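Initiator protein NS1 (Human bocavirus, PDB 4KW3) probably binds viral replication origins and nicks one DNA strand to start rolling-circle replication, through this N-terminal nuclease domain, and probably unwinds DNA through a later helicase region. Local coordinates at residues L205-K209 and N210-P214; A262-N266 and E267-G271; H244-N248 and G249-P253. All coordinates share one frame; numbering follows the deposited sequence.

Contact 1: residues L205-K209 and N210-P214; sequences LRFFK and NYLLP
Leu-213 folds back onto the ring of Phe-208 at the C-terminal end of helix 204-212, and the whole exchange runs along one continuous stretch of chain. Traced outward, the leucine first meets backbone: its CB lies 3.5 Å from Lys-209 O. CG then comes over one face of the Phe-208 ring in a CH-pi contact, 4.0 Å from the ring centroid and 14° off the normal. Beyond it the branches part, CD1 lying 4.1 Å from Phe-208 CE2 and CD2 approaching Phe-208 CZ at 3.5 Å. The phenyl is set for this by a first torsion of 180°, which carries it beside its own carbonyl and along the helix toward 212 and 213. Leu-212 crosses the same ring at about a right angle, CB lying 3.9 Å from Phe-208 CD1.

One residue earlier, Phe-207 and Tyr-211 lie side by side and point the same way. Their planes are only 18° from parallel, but the rings are slid so far, with centroids 5.5 Å apart, that they barely overlap.

The backbone widens here: beyond an ordinary helical bond from Tyr-211 N to Phe-207 O, Leu-213 N reaches back five residues to Phe-208 O, at 2.9 Å and nearly along the C=O axis. Outside the pair, Lys-209 NZ makes a salt bridge to Asp-265 and a hydrogen bond to Ile-269 O, while Arg-206 NH2 hydrogen-bonds to Pro-270 O. Tyr-211, in motif RCR-3, is the predicted active-site tyrosine, the probable nucleophile as in related rolling-circle initiators, and Leu-212 packs on the predicted metal ligand His-117. The chemistry thus implies an apolar underside to the helix end that carries this tyrosine: leucines and Phe-208 sink inward, while Tyr-211 lies along Phe-207 near the expected metal site.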
# COMPACT_ATOMS: atom_id res chain seq x y z
N LEU A 205 8.47 -11.13 8.85
CA LEU A 205 7.26 -11.30 9.67
C LEU A 205 7.24 -10.39 10.89
O LEU A 205 6.20 -9.83 11.23
CB LEU A 205 7.05 -12.75 10.10
CG LEU A 205 6.77 -13.68 8.92
CD1 LEU A 205 6.26 -15.03 9.40
CD2 LEU A 205 5.82 -13.03 7.92
N ARG A 206 8.37 -10.25 11.58
CA ARG A 206 8.37 -9.40 12.76
C ARG A 206 8.23 -7.93 12.41
O ARG A 206 7.65 -7.15 13.16
CB ARG A 206 9.56 -9.67 13.68
CG ARG A 206 9.28 -10.76 14.69
CD ARG A 206 10.38 -10.99 15.73
NE ARG A 206 9.98 -12.10 16.59
CZ ARG A 206 10.14 -13.37 16.27
NH1 ARG A 206 10.74 -13.70 15.13
NH2 ARG A 206 9.72 -14.32 17.10
N PHE A 207 8.77 -7.55 11.25
CA PHE A 207 8.62 -6.18 10.79
C PHE A 207 7.15 -5.92 10.45
O PHE A 207 6.59 -4.87 10.81
CB PHE A 207 9.54 -5.87 9.62
CG PHE A 207 9.33 -4.52 9.07
CD1 PHE A 207 9.77 -3.40 9.76
CD2 PHE A 207 8.62 -4.34 7.88
CE1 PHE A 207 9.55 -2.13 9.28
CE2 PHE A 207 8.39 -3.08 7.38
CZ PHE A 207 8.86 -1.96 8.08
N PHE A 208 6.53 -6.89 9.78
CA PHE A 208 5.08 -6.87 9.50
C PHE A 208 4.27 -6.76 10.80
O PHE A 208 3.43 -5.87 10.94
CB PHE A 208 4.68 -8.16 8.76
CG PHE A 208 3.21 -8.26 8.42
CD1 PHE A 208 2.54 -7.20 7.82
CD2 PHE A 208 2.51 -9.43 8.69
CE1 PHE A 208 1.19 -7.30 7.50
CE2 PHE A 208 1.14 -9.54 8.38
CZ PHE A 208 0.48 -8.47 7.78
N LYS A 209 4.54 -7.67 11.73
CA LYS A 209 3.78 -7.78 12.96
C LYS A 209 3.93 -6.54 13.82
O LYS A 209 2.94 -6.02 14.36
CB LYS A 209 4.20 -9.00 13.78
CG LYS A 209 3.39 -9.17 15.06
CD LYS A 209 4.06 -10.08 16.09
CE LYS A 209 5.24 -9.39 16.72
NZ LYS A 209 5.74 -10.11 17.93
N ASN A 210 5.17 -6.03 13.93
CA ASN A 210 5.42 -4.95 14.86
C ASN A 210 5.28 -3.55 14.31
O ASN A 210 4.93 -2.64 15.07
CB ASN A 210 6.79 -5.12 15.53
CG ASN A 210 6.80 -6.26 16.48
OD1 ASN A 210 5.80 -6.49 17.16
ND2 ASN A 210 7.88 -7.03 16.51
N TYR A 211 5.50 -3.37 13.01
CA TYR A 211 5.45 -2.02 12.48
C TYR A 211 4.24 -1.80 11.56
O TYR A 211 3.59 -0.78 11.66
CB TYR A 211 6.77 -1.56 11.78
CG TYR A 211 6.55 -0.21 11.13
CD1 TYR A 211 6.61 0.97 11.88
CD2 TYR A 211 6.19 -0.11 9.78
CE1 TYR A 211 6.34 2.21 11.31
CE2 TYR A 211 5.92 1.12 9.19
CZ TYR A 211 5.99 2.28 9.97
OH TYR A 211 5.73 3.51 9.40
N LEU A 212 3.88 -2.77 10.73
CA LEU A 212 2.78 -2.57 9.79
C LEU A 212 1.38 -2.89 10.39
O LEU A 212 0.43 -2.15 10.16
CB LEU A 212 3.01 -3.37 8.51
CG LEU A 212 4.20 -2.95 7.63
CD1 LEU A 212 4.28 -3.86 6.41
CD2 LEU A 212 4.05 -1.49 7.17
N LEU A 213 1.28 -3.96 11.17
CA LEU A 213 0.00 -4.40 11.72
C LEU A 213 -0.67 -3.45 12.72
O LEU A 213 -1.84 -3.11 12.57
CB LEU A 213 0.10 -5.80 12.32
CG LEU A 213 -0.00 -6.91 11.28
CD1 LEU A 213 -0.24 -8.21 11.98
CD2 LEU A 213 -1.12 -6.58 10.29
N PRO A 214 0.08 -2.99 13.74
CA PRO A 214 -0.68 -2.28 14.78
C PRO A 214 -0.96 -0.82 14.45
O PRO A 214 -0.50 0.10 15.12
CB PRO A 214 0.21 -2.44 16.01
CG PRO A 214 1.60 -2.54 15.46
CD PRO A 214 1.51 -3.12 14.07

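Contact 2: residues A262-N266 and E267-G271; sequences ATLDN and EVIPG
Leu-264 and Val-268 stand side by side, one helical turn apart, and point the same way at the end of helix 257-268. Their meeting is a branch laid against a branch point, Leu-264 CD2 being 3.9 Å from Val-268 CB. Thr-263 and Glu-267 form the neighbouring pair but cross obliquely. The methyl CG2 of the threonine comes 3.9 Å from Glu-267 OE1, while OG1 hydrogen-bonds to Asn-259 O within the helix. Ile-269 is turned differently: its first torsion of 42° puts CG1 between the backbone N and the carbonyl carbon, which brings that atom over the preceding turn, 3.5 Å from Leu-264 O.

The change of orientation goes with a change in the backbone. Glu-267 N still makes a straight bond to Thr-263 O (3.0 Å, 165° at the hydrogen), and Val-268 N adds only a weak one to the same oxygen. Ile-269 N instead spans five residues to Leu-264 O at 2.8 Å, in the carbonyl plane, and Ile-269 then leaves helical geometry. Pro-270, which has no N-H to continue the series, offers a CA-H...O contact to Asp-265 O, its CA 3.3 Å from that oxygen.

In the fold this helix end lies beside helix 204-212. Leu-264 packs on Phe-208 and Ile-269 on Leu-205, while Val-7, in the loop near the N-terminus, touches Thr-263, Leu-264 and Val-268.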
# COMPACT_ATOMS: atom_id res chain seq x y z
N ALA A 262 -2.76 -10.56 17.00
CA ALA A 262 -2.73 -11.27 18.26
C ALA A 262 -2.20 -12.69 18.06
O ALA A 262 -1.37 -13.17 18.82
CB ALA A 262 -4.11 -11.31 18.88
N THR A 263 -2.70 -13.36 17.02
CA THR A 263 -2.24 -14.70 16.69
C THR A 263 -0.74 -14.72 16.37
O THR A 263 -0.01 -15.55 16.90
CB THR A 263 -3.03 -15.29 15.52
OG1 THR A 263 -4.42 -15.37 15.87
CG2 THR A 263 -2.51 -16.67 15.16
N LEU A 264 -0.27 -13.80 15.52
CA LEU A 264 1.17 -13.67 15.27
C LEU A 264 1.96 -13.42 16.54
O LEU A 264 3.01 -14.00 16.76
CB LEU A 264 1.48 -12.58 14.24
CG LEU A 264 1.06 -12.86 12.81
CD1 LEU A 264 1.46 -11.70 11.90
CD2 LEU A 264 1.64 -14.18 12.33
N ASP A 265 1.45 -12.54 17.39
CA ASP A 265 2.19 -12.12 18.57
C ASP A 265 2.24 -13.20 19.66
O ASP A 265 3.19 -13.27 20.43
CB ASP A 265 1.61 -10.82 19.12
CG ASP A 265 2.61 -10.04 19.94
OD1 ASP A 265 3.83 -10.13 19.65
OD2 ASP A 265 2.18 -9.32 20.88
N ASN A 266 1.23 -14.06 19.69
CA ASN A 266 1.15 -15.08 20.73
C ASN A 266 1.62 -16.50 20.36
O ASN A 266 2.29 -17.14 21.16
CB ASN A 266 -0.25 -15.11 21.36
CG ASN A 266 -0.68 -13.75 21.90
OD1 ASN A 266 -1.69 -13.19 21.47
ND2 ASN A 266 0.08 -13.22 22.86
N GLU A 267 1.26 -16.97 19.17
CA GLU A 267 1.52 -18.35 18.78
C GLU A 267 2.66 -18.48 17.79
O GLU A 267 3.44 -19.44 17.84
CB GLU A 267 0.28 -18.94 18.12
CG GLU A 267 -0.98 -18.58 18.86
CD GLU A 267 -2.20 -19.19 18.23
OE1 GLU A 267 -2.03 -19.93 17.22
OE2 GLU A 267 -3.31 -18.91 18.72
N VAL A 268 2.75 -17.54 16.87
CA VAL A 268 3.67 -17.71 15.76
C VAL A 268 5.05 -17.09 15.99
O VAL A 268 6.05 -17.79 15.98
CB VAL A 268 3.08 -17.15 14.49
CG1 VAL A 268 4.00 -17.48 13.31
CG2 VAL A 268 1.68 -17.71 14.30
N ILE A 269 5.09 -15.78 16.20
CA ILE A 269 6.35 -15.08 16.33
C ILE A 269 6.33 -14.03 17.44
O ILE A 269 6.27 -12.83 17.16
CB ILE A 269 6.74 -14.38 15.02
CG1 ILE A 269 5.51 -13.72 14.39
CG2 ILE A 269 7.33 -15.38 14.05
CD1 ILE A 269 5.84 -12.51 13.56
N PRO A 270 6.38 -14.46 18.70
CA PRO A 270 6.43 -13.56 19.86
C PRO A 270 7.63 -12.64 19.80
O PRO A 270 8.65 -12.98 19.20
CB PRO A 270 6.58 -14.52 21.04
CG PRO A 270 5.94 -15.80 20.54
CD PRO A 270 6.34 -15.88 19.11
N GLY A 271 7.50 -11.48 20.42
CA GLY A 271 8.56 -10.49 20.38
C GLY A 271 8.51 -9.70 19.09
O GLY A 271 9.46 -8.99 18.78

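Contact 3: residues H244-N248 and G249-P253; sequences HTLIN and GLPLP
Ile-247 and Leu-250 form the antiparallel hydrogen-bonded pair that closes a tight hairpin through a type I' turn. Ile-247 N bonds to Leu-250 O at 2.8 Å. The return bond from Leu-250 N to Ile-247 O is 2.9 Å long, its donor lying 57° out of the carbonyl plane. Asn-248 and Gly-249 take the two corners with positive phi, as a type I' turn requires, and Gly-249 has no side chain to meet the nearby carbonyl of Asn-248.

Side-chain torsions decide who meets whom. Ile-247 holds CG1 anti to its carbonyl carbon (chi1 -51°) and continues extended, so that CD1 lands 3.9 Å from Leu-252 CD2. Leu-252 places CG anti to the backbone N (chi1 172°), and the two side chains cross obliquely. In the non-hydrogen-bonded pair, the CD2 branch of Leu-246 comes within 4.0 Å of Pro-251 CD. His-244 runs alongside the same proline, its ring atom NE2 3.9 Å from Pro-251 CB.

Farther from the turn, Leu-252 N bonds to Thr-245 O at 3.0 Å. A water then bridges the separating strands, accepting from Thr-245 N at 2.7 Å and donating to Leu-252 O. The side chain of Asn-248 bonds to Ile-103 N and Asp-102, and Thr-245 OG1 to Gln-106, tying the hairpin to strand 101-109.

The chemistry implies a division of labour: backbone hydrogen bonds fix the register, one water joins the strands where they part, hydrogen bonds from the side-chain amide of Asn-248 hold the turn to strand 101-109, and Ile-247 with Leu-252 presents an apolar patch to Tyr-260 of helix 257-268 and to Phe-208 and Leu-213.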
# COMPACT_ATOMS: atom_id res chain seq x y z
N HIS A 244 -5.05 -0.19 3.38
CA HIS A 244 -5.33 -1.53 2.85
C HIS A 244 -4.10 -2.40 2.89
O HIS A 244 -2.99 -1.93 2.68
CB HIS A 244 -5.81 -1.43 1.41
CG HIS A 244 -6.45 -2.69 0.91
ND1 HIS A 244 -7.69 -3.11 1.34
CD2 HIS A 244 -6.03 -3.61 0.01
CE1 HIS A 244 -8.00 -4.24 0.74
NE2 HIS A 244 -7.02 -4.56 -0.07
N THR A 245 -4.30 -3.68 3.16
CA THR A 245 -3.18 -4.60 3.35
C THR A 245 -3.35 -5.88 2.54
O THR A 245 -4.39 -6.54 2.64
CB THR A 245 -3.04 -4.93 4.84
OG1 THR A 245 -2.79 -3.72 5.52
CG2 THR A 245 -1.87 -5.85 5.11
N LEU A 246 -2.36 -6.19 1.72
CA LEU A 246 -2.38 -7.43 0.93
C LEU A 246 -1.29 -8.38 1.39
O LEU A 246 -0.12 -8.01 1.48
CB LEU A 246 -2.23 -7.13 -0.55
CG LEU A 246 -3.46 -6.51 -1.21
CD1 LEU A 246 -3.15 -6.08 -2.64
CD2 LEU A 246 -4.62 -7.52 -1.18
N ILE A 247 -1.70 -9.60 1.74
CA ILE A 247 -0.74 -10.65 2.06
C ILE A 247 -0.81 -11.71 0.96
O ILE A 247 -1.80 -12.42 0.83
CB ILE A 247 -1.02 -11.27 3.43
CG1 ILE A 247 -1.17 -10.17 4.48
CG2 ILE A 247 0.10 -12.25 3.83
CD1 ILE A 247 -1.64 -10.67 5.82
N ASN A 248 0.26 -11.80 0.18
CA ASN A 248 0.34 -12.74 -0.94
C ASN A 248 -0.91 -12.74 -1.80
O ASN A 248 -1.43 -13.81 -2.15
CB ASN A 248 0.69 -14.14 -0.44
CG ASN A 248 2.19 -14.30 -0.14
OD1 ASN A 248 3.03 -13.71 -0.81
ND2 ASN A 248 2.51 -15.07 0.89
N GLY A 249 -1.42 -11.55 -2.09
CA GLY A 249 -2.56 -11.39 -2.96
C GLY A 249 -3.90 -11.29 -2.24
O GLY A 249 -4.88 -10.77 -2.78
N LEU A 250 -3.97 -11.80 -1.01
CA LEU A 250 -5.22 -11.76 -0.26
C LEU A 250 -5.29 -10.61 0.75
O LEU A 250 -4.34 -10.35 1.49
CB LEU A 250 -5.47 -13.11 0.43
CG LEU A 250 -5.48 -14.32 -0.52
CD1 LEU A 250 -5.90 -15.58 0.22
CD2 LEU A 250 -6.36 -14.10 -1.77
N PRO A 251 -6.42 -9.90 0.76
CA PRO A 251 -6.60 -8.80 1.73
C PRO A 251 -6.75 -9.29 3.16
O PRO A 251 -7.42 -10.28 3.41
CB PRO A 251 -7.90 -8.14 1.26
CG PRO A 251 -8.63 -9.23 0.52
CD PRO A 251 -7.55 -10.02 -0.17
N LEU A 252 -6.10 -8.60 4.09
CA LEU A 252 -6.39 -8.78 5.50
C LEU A 252 -7.59 -7.88 5.81
O LEU A 252 -7.47 -6.66 5.79
CB LEU A 252 -5.17 -8.39 6.32
CG LEU A 252 -5.16 -8.27 7.84
CD1 LEU A 252 -6.15 -9.19 8.54
CD2 LEU A 252 -3.74 -8.52 8.31
N PRO A 253 -8.77 -8.48 6.02
CA PRO A 253 -9.99 -7.68 6.18
C PRO A 253 -9.95 -6.92 7.50
O PRO A 253 -9.49 -7.46 8.51
CB PRO A 253 -11.12 -8.74 6.21
CG PRO A 253 -10.48 -10.04 5.69
CD PRO A 253 -9.02 -9.93 6.14
O HOH W 1 -6.75 -4.22 4.16

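Along the chain the order is contact 1, contact 3, contact 2: helix 204-212, then the hairpin of strands 241-247 and 250-251, then C-terminal helix 257-268. Centres of contacts 1 and 2 are about 11 Å apart, those of 1 and 3 about 14 Å, and those of 2 and 3 about 18 Å. Contact 1 is the middle member, touching both others, whereas contacts 2 and 3 come no nearer than about 7 Å between nearest atoms. Toward contact 2 its links include charged and polar ones; toward contact 3 they are apolar, Phe-208 and Leu-213 meeting Ile-247 and Leu-252. The helix bearing the predicted active-site tyrosine is thus held between the sheet and the last helix of this chain.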